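Local structure of surface presentation of antigens protein spaS (Salmonella typhimurium, 3C01) at residues B[15-20]-B[60-65]; B[21-26]-B[56-61]. The protein is an inner-membrane component of a type III secretion pathway that presents the surface determinants Salmonella needs to enter mammalian cells. One frame throughout, in Å; residues are numbered along the deposited sequence.

Overall arrangement
Both contacts join strand 19-25 to the loop between helix 47-56 and helix 65-84, in the C-terminal part of SpaS. Interaction 1 (15-20 with 60-65) engages the strand near Met19 and Ile20, and interaction 2 (21-26 with 56-61) engages it further on, mainly at Tyr23. Their centres lie about 11 Å apart. They share Tyr60 and Asp61, which belong to the turn of interaction 2 and bond to the strand in interaction 1. A probable hydrogen bond, 2.9 Å from Ser64 N to His57 NE2, ties the two halves of the loop. Ile20 CB also packs on Arg58 O at 3.7 Å. The bound cysteine sits at Val43, Ile44 and Val45, residues of neither contact.

Interaction 1: B[15-20]-B[60-65]; sequences MPIPMI and YDLVSL
Three backbone hydrogen bonds join residues 18-20 to the loop. Val63 N donates to Pro18 O at 3.2 Å, reaching it from above the carbonyl plane. Ile20 N donates to Asp61 O at 2.9 Å, almost straight at the hydrogen (175°) and nearly along the C=O axis. Tyr60 N donates to Ile20 O at 2.8 Å, in the carbonyl plane but more bent. Met19 and Leu62 lie between the first two bonds, with their CA atoms 4.3 Å apart.

The side chain of Met19 runs along the loop backbone. CG is anti to the backbone N (chi1 171°), and the chain stays extended to SD. Met19 CB packs on Asp61 O, and Met19 CG meets that oxygen of Asp61 at 3.4 Å. A bend at chi3 then brings Met19 CE to Tyr60 CD1, 4.2 Å away. The phenol OH of Tyr60 bonds to an acidic side chain of another protein's chain.

On the buried side, Ile20 CD1 meets Val63 CG2 at 4.1 Å, the two side chains crossing at about a right angle. Pro18 CB touches the same methyl. Ile6 and Ile8 of strand 4-9 also pack on Ile20, while Ile68 and Val71 of helix 65-84 pack on Val63. The bonding around Met19 and Leu62 is that of a single beta bridge, a non-hydrogen-bonded antiparallel pair at the sheet's edge.

Interaction 2: B[21-26]-B[56-61]; sequences SVYETN and THRRYD
Residues 21-24 and 57-60 run 122° apart, end to end, and the loop forms a type II beta turn from Arg58 to Asp61. The turn is closed by the bond from Asp61 N to Arg58 O. Asp61 OD2 also accepts from Arg58 N at 2.8 Å, met from above the carboxylate plane.

Tyr23 carries the strand side. Its CG is anti to the backbone N (chi1 -172°), which lays one ring face against Arg58 CA, offset toward the rim. Tyr23 CE1 approaches His57 O at 3.3 Å, and the OH bonds to Phe54 O. Arg58 bends at chi2 so that Arg58 NH2 bonds to His57 O at 2.9 Å and also to Lys55 O.

Arg59 turns back over the strand by a bend at chi3. Arg59 NH2 donates to Tyr23 O at 2.8 Å and makes a long salt bridge of 3.6 Å to Glu24 OE1. A water accepts from Arg59 NE and Tyr23 N and is also hydrogen-bonded to Glu24 OE1. Arg59 CG covers the centre of one Tyr60 ring face.

The guanidinium of Arg59 thus serves both the strand backbone and an acid, with water completing the link. Its charge probably helps keep Glu24 ionised.

Interaction 1: B[15-20]-B[60-65]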
# COMPACT_ATOMS: atom_id res chain seq x y z
N MET B 15 -11.65 -7.10 -9.42
CA MET B 15 -11.55 -8.07 -8.34
C MET B 15 -12.06 -7.50 -7.02
O MET B 15 -11.72 -6.40 -6.67
CB MET B 15 -10.09 -8.41 -8.17
CG MET B 15 -9.76 -9.41 -7.07
SD MET B 15 -7.98 -9.65 -7.26
CE MET B 15 -7.26 -8.08 -6.70
N PRO B 16 -12.86 -8.27 -6.29
CA PRO B 16 -13.53 -7.67 -5.11
C PRO B 16 -12.64 -7.43 -3.89
O PRO B 16 -12.93 -6.52 -3.11
CB PRO B 16 -14.65 -8.68 -4.80
CG PRO B 16 -14.16 -9.98 -5.37
CD PRO B 16 -13.23 -9.67 -6.51
N ILE B 17 -11.58 -8.21 -3.71
CA ILE B 17 -10.75 -8.12 -2.51
C ILE B 17 -9.40 -7.44 -2.81
O ILE B 17 -8.82 -7.59 -3.90
CB ILE B 17 -10.52 -9.53 -1.94
CG1 ILE B 17 -11.87 -10.22 -1.67
CG2 ILE B 17 -9.66 -9.47 -0.69
CD1 ILE B 17 -11.81 -11.76 -1.59
N PRO B 18 -8.90 -6.63 -1.88
CA PRO B 18 -7.58 -6.00 -2.14
C PRO B 18 -6.41 -6.96 -2.05
O PRO B 18 -6.56 -8.03 -1.54
CB PRO B 18 -7.47 -4.93 -1.09
CG PRO B 18 -8.76 -5.00 -0.26
CD PRO B 18 -9.53 -6.17 -0.64
N MET B 19 -5.26 -6.55 -2.56
CA MET B 19 -4.10 -7.41 -2.62
C MET B 19 -2.83 -6.67 -2.16
O MET B 19 -2.72 -5.46 -2.28
CB MET B 19 -3.92 -7.87 -4.05
CG MET B 19 -2.65 -8.59 -4.34
SD MET B 19 -2.58 -9.11 -6.09
CE MET B 19 -1.47 -7.84 -6.75
N ILE B 20 -1.88 -7.44 -1.63
CA ILE B 20 -0.60 -6.93 -1.25
C ILE B 20 0.25 -6.82 -2.51
O ILE B 20 0.75 -7.85 -3.00
CB ILE B 20 0.12 -7.86 -0.30
CG1 ILE B 20 -0.74 -8.21 0.95
CG2 ILE B 20 1.40 -7.23 0.11
CD1 ILE B 20 -1.16 -7.05 1.82
N TYR B 60 1.84 -10.44 -2.76
CA TYR B 60 0.84 -11.01 -3.66
C TYR B 60 -0.27 -11.82 -2.98
O TYR B 60 -1.11 -12.42 -3.65
CB TYR B 60 1.50 -11.75 -4.84
CG TYR B 60 2.50 -10.89 -5.59
CD1 TYR B 60 2.23 -9.55 -5.88
CD2 TYR B 60 3.75 -11.41 -6.01
CE1 TYR B 60 3.16 -8.75 -6.56
CE2 TYR B 60 4.67 -10.64 -6.69
CZ TYR B 60 4.38 -9.32 -6.96
OH TYR B 60 5.27 -8.53 -7.62
N ASP B 61 -0.36 -11.77 -1.65
CA ASP B 61 -1.53 -12.32 -0.99
C ASP B 61 -2.71 -11.41 -1.21
O ASP B 61 -2.57 -10.19 -1.33
CB ASP B 61 -1.35 -12.34 0.51
CG ASP B 61 -0.41 -13.41 0.99
OD1 ASP B 61 -0.11 -14.34 0.21
OD2 ASP B 61 -0.02 -13.34 2.20
N LEU B 62 -3.88 -12.00 -1.18
CA LEU B 62 -5.08 -11.26 -0.86
C LEU B 62 -5.06 -10.91 0.64
O LEU B 62 -4.56 -11.68 1.48
CB LEU B 62 -6.27 -12.12 -1.17
CG LEU B 62 -6.89 -12.05 -2.57
CD1 LEU B 62 -5.86 -11.96 -3.65
CD2 LEU B 62 -7.78 -13.27 -2.75
N VAL B 63 -5.60 -9.74 0.96
CA VAL B 63 -5.78 -9.34 2.33
C VAL B 63 -6.77 -10.29 3.02
O VAL B 63 -7.89 -10.46 2.57
CB VAL B 63 -6.27 -7.86 2.37
CG1 VAL B 63 -6.58 -7.39 3.81
CG2 VAL B 63 -5.22 -6.96 1.71
N SER B 64 -6.36 -10.92 4.12
CA SER B 64 -7.14 -11.95 4.79
C SER B 64 -8.19 -11.34 5.70
O SER B 64 -8.13 -10.15 6.02
CB SER B 64 -6.21 -12.80 5.63
OG SER B 64 -5.59 -11.94 6.58
N LEU B 65 -9.13 -12.16 6.14
CA LEU B 65 -10.29 -11.70 6.89
C LEU B 65 -9.89 -11.03 8.21
O LEU B 65 -10.58 -10.16 8.72
CB LEU B 65 -11.27 -12.85 7.13
CG LEU B 65 -12.07 -13.38 5.91
CD1 LEU B 65 -11.22 -13.38 4.61
CD2 LEU B 65 -12.65 -14.78 6.21

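Interaction 2: B[21-26]-B[56-61]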
# COMPACT_ATOMS: atom_id res chain seq x y z
N SER B 21 0.39 -5.60 -3.03
CA SER B 21 1.09 -5.34 -4.26
C SER B 21 2.58 -5.19 -4.09
O SER B 21 3.33 -5.47 -5.00
CB SER B 21 0.52 -4.06 -4.91
OG SER B 21 0.39 -2.99 -3.97
N VAL B 22 3.00 -4.67 -2.93
CA VAL B 22 4.38 -4.32 -2.66
C VAL B 22 4.70 -4.82 -1.27
O VAL B 22 3.87 -4.70 -0.37
CB VAL B 22 4.55 -2.81 -2.68
CG1 VAL B 22 5.97 -2.41 -2.23
CG2 VAL B 22 4.19 -2.27 -4.05
N TYR B 23 5.90 -5.38 -1.09
CA TYR B 23 6.31 -5.85 0.24
C TYR B 23 7.83 -5.73 0.38
O TYR B 23 8.57 -6.49 -0.25
CB TYR B 23 5.86 -7.29 0.36
CG TYR B 23 6.00 -7.93 1.72
CD1 TYR B 23 4.91 -7.98 2.58
CD2 TYR B 23 7.17 -8.56 2.10
CE1 TYR B 23 4.98 -8.59 3.81
CE2 TYR B 23 7.28 -9.17 3.34
CZ TYR B 23 6.17 -9.19 4.19
OH TYR B 23 6.21 -9.82 5.40
N GLU B 24 8.29 -4.78 1.19
CA GLU B 24 9.71 -4.49 1.29
C GLU B 24 10.06 -3.95 2.66
O GLU B 24 9.24 -3.34 3.32
CB GLU B 24 10.14 -3.45 0.25
CG GLU B 24 9.83 -3.77 -1.23
CD GLU B 24 10.57 -4.99 -1.78
OE1 GLU B 24 10.17 -5.48 -2.90
OE2 GLU B 24 11.52 -5.49 -1.09
N THR B 25 11.31 -4.14 3.06
CA THR B 25 11.75 -3.62 4.33
C THR B 25 13.02 -2.81 4.16
O THR B 25 13.66 -2.82 3.10
CB THR B 25 12.02 -4.78 5.29
OG1 THR B 25 13.22 -5.42 4.89
CG2 THR B 25 10.92 -5.81 5.25
N ASN B 26 13.39 -2.08 5.22
CA ASN B 26 14.66 -1.35 5.30
C ASN B 26 14.92 -0.50 4.07
O ASN B 26 14.05 0.27 3.69
CB ASN B 26 15.79 -2.30 5.66
CG ASN B 26 15.52 -3.01 6.98
OD1 ASN B 26 15.04 -2.38 7.95
ND2 ASN B 26 15.79 -4.33 7.03
N THR B 56 1.54 -10.82 9.12
CA THR B 56 0.51 -11.78 8.70
C THR B 56 0.57 -12.14 7.20
O THR B 56 0.35 -13.28 6.86
CB THR B 56 -0.92 -11.26 9.04
OG1 THR B 56 -1.11 -9.92 8.50
CG2 THR B 56 -1.10 -11.19 10.56
N HIS B 57 0.89 -11.19 6.33
CA HIS B 57 0.83 -11.38 4.89
C HIS B 57 2.21 -11.45 4.21
O HIS B 57 3.22 -11.18 4.82
CB HIS B 57 0.05 -10.23 4.28
CG HIS B 57 -1.40 -10.22 4.63
ND1 HIS B 57 -1.85 -9.98 5.91
CD2 HIS B 57 -2.50 -10.39 3.86
CE1 HIS B 57 -3.17 -10.05 5.92
NE2 HIS B 57 -3.59 -10.28 4.69
N ARG B 58 2.21 -11.81 2.93
CA ARG B 58 3.37 -11.83 2.05
C ARG B 58 2.98 -11.22 0.69
O ARG B 58 1.78 -11.09 0.34
CB ARG B 58 3.83 -13.29 1.78
CG ARG B 58 4.38 -14.05 3.02
CD ARG B 58 5.41 -13.18 3.74
NE ARG B 58 6.04 -13.85 4.85
CZ ARG B 58 5.79 -13.62 6.15
NH1 ARG B 58 6.46 -14.31 7.04
NH2 ARG B 58 4.89 -12.75 6.56
N ARG B 59 4.01 -10.86 -0.08
CA ARG B 59 3.82 -10.29 -1.39
C ARG B 59 2.82 -11.12 -2.18
O ARG B 59 2.93 -12.32 -2.22
CB ARG B 59 5.16 -10.20 -2.15
CG ARG B 59 5.10 -9.21 -3.32
CD ARG B 59 6.44 -9.02 -4.05
NE ARG B 59 7.48 -8.54 -3.17
CZ ARG B 59 8.32 -9.31 -2.50
NH1 ARG B 59 8.25 -10.63 -2.61
NH2 ARG B 59 9.23 -8.76 -1.69
N TYR B 60 1.84 -10.44 -2.76
CA TYR B 60 0.84 -11.01 -3.66
C TYR B 60 -0.27 -11.82 -2.98
O TYR B 60 -1.11 -12.42 -3.65
CB TYR B 60 1.50 -11.75 -4.84
CG TYR B 60 2.50 -10.89 -5.59
CD1 TYR B 60 2.23 -9.55 -5.88
CD2 TYR B 60 3.75 -11.41 -6.01
CE1 TYR B 60 3.16 -8.75 -6.56
CE2 TYR B 60 4.67 -10.64 -6.69
CZ TYR B 60 4.38 -9.32 -6.96
OH TYR B 60 5.27 -8.53 -7.62
N ASP B 61 -0.36 -11.77 -1.65
CA ASP B 61 -1.53 -12.32 -0.99
C ASP B 61 -2.71 -11.41 -1.21
O ASP B 61 -2.57 -10.19 -1.33
CB ASP B 61 -1.35 -12.34 0.51
CG ASP B 61 -0.41 -13.41 0.99
OD1 ASP B 61 -0.11 -14.34 0.21
OD2 ASP B 61 -0.02 -13.34 2.20
O HOH W 1 7.60 -5.68 -3.27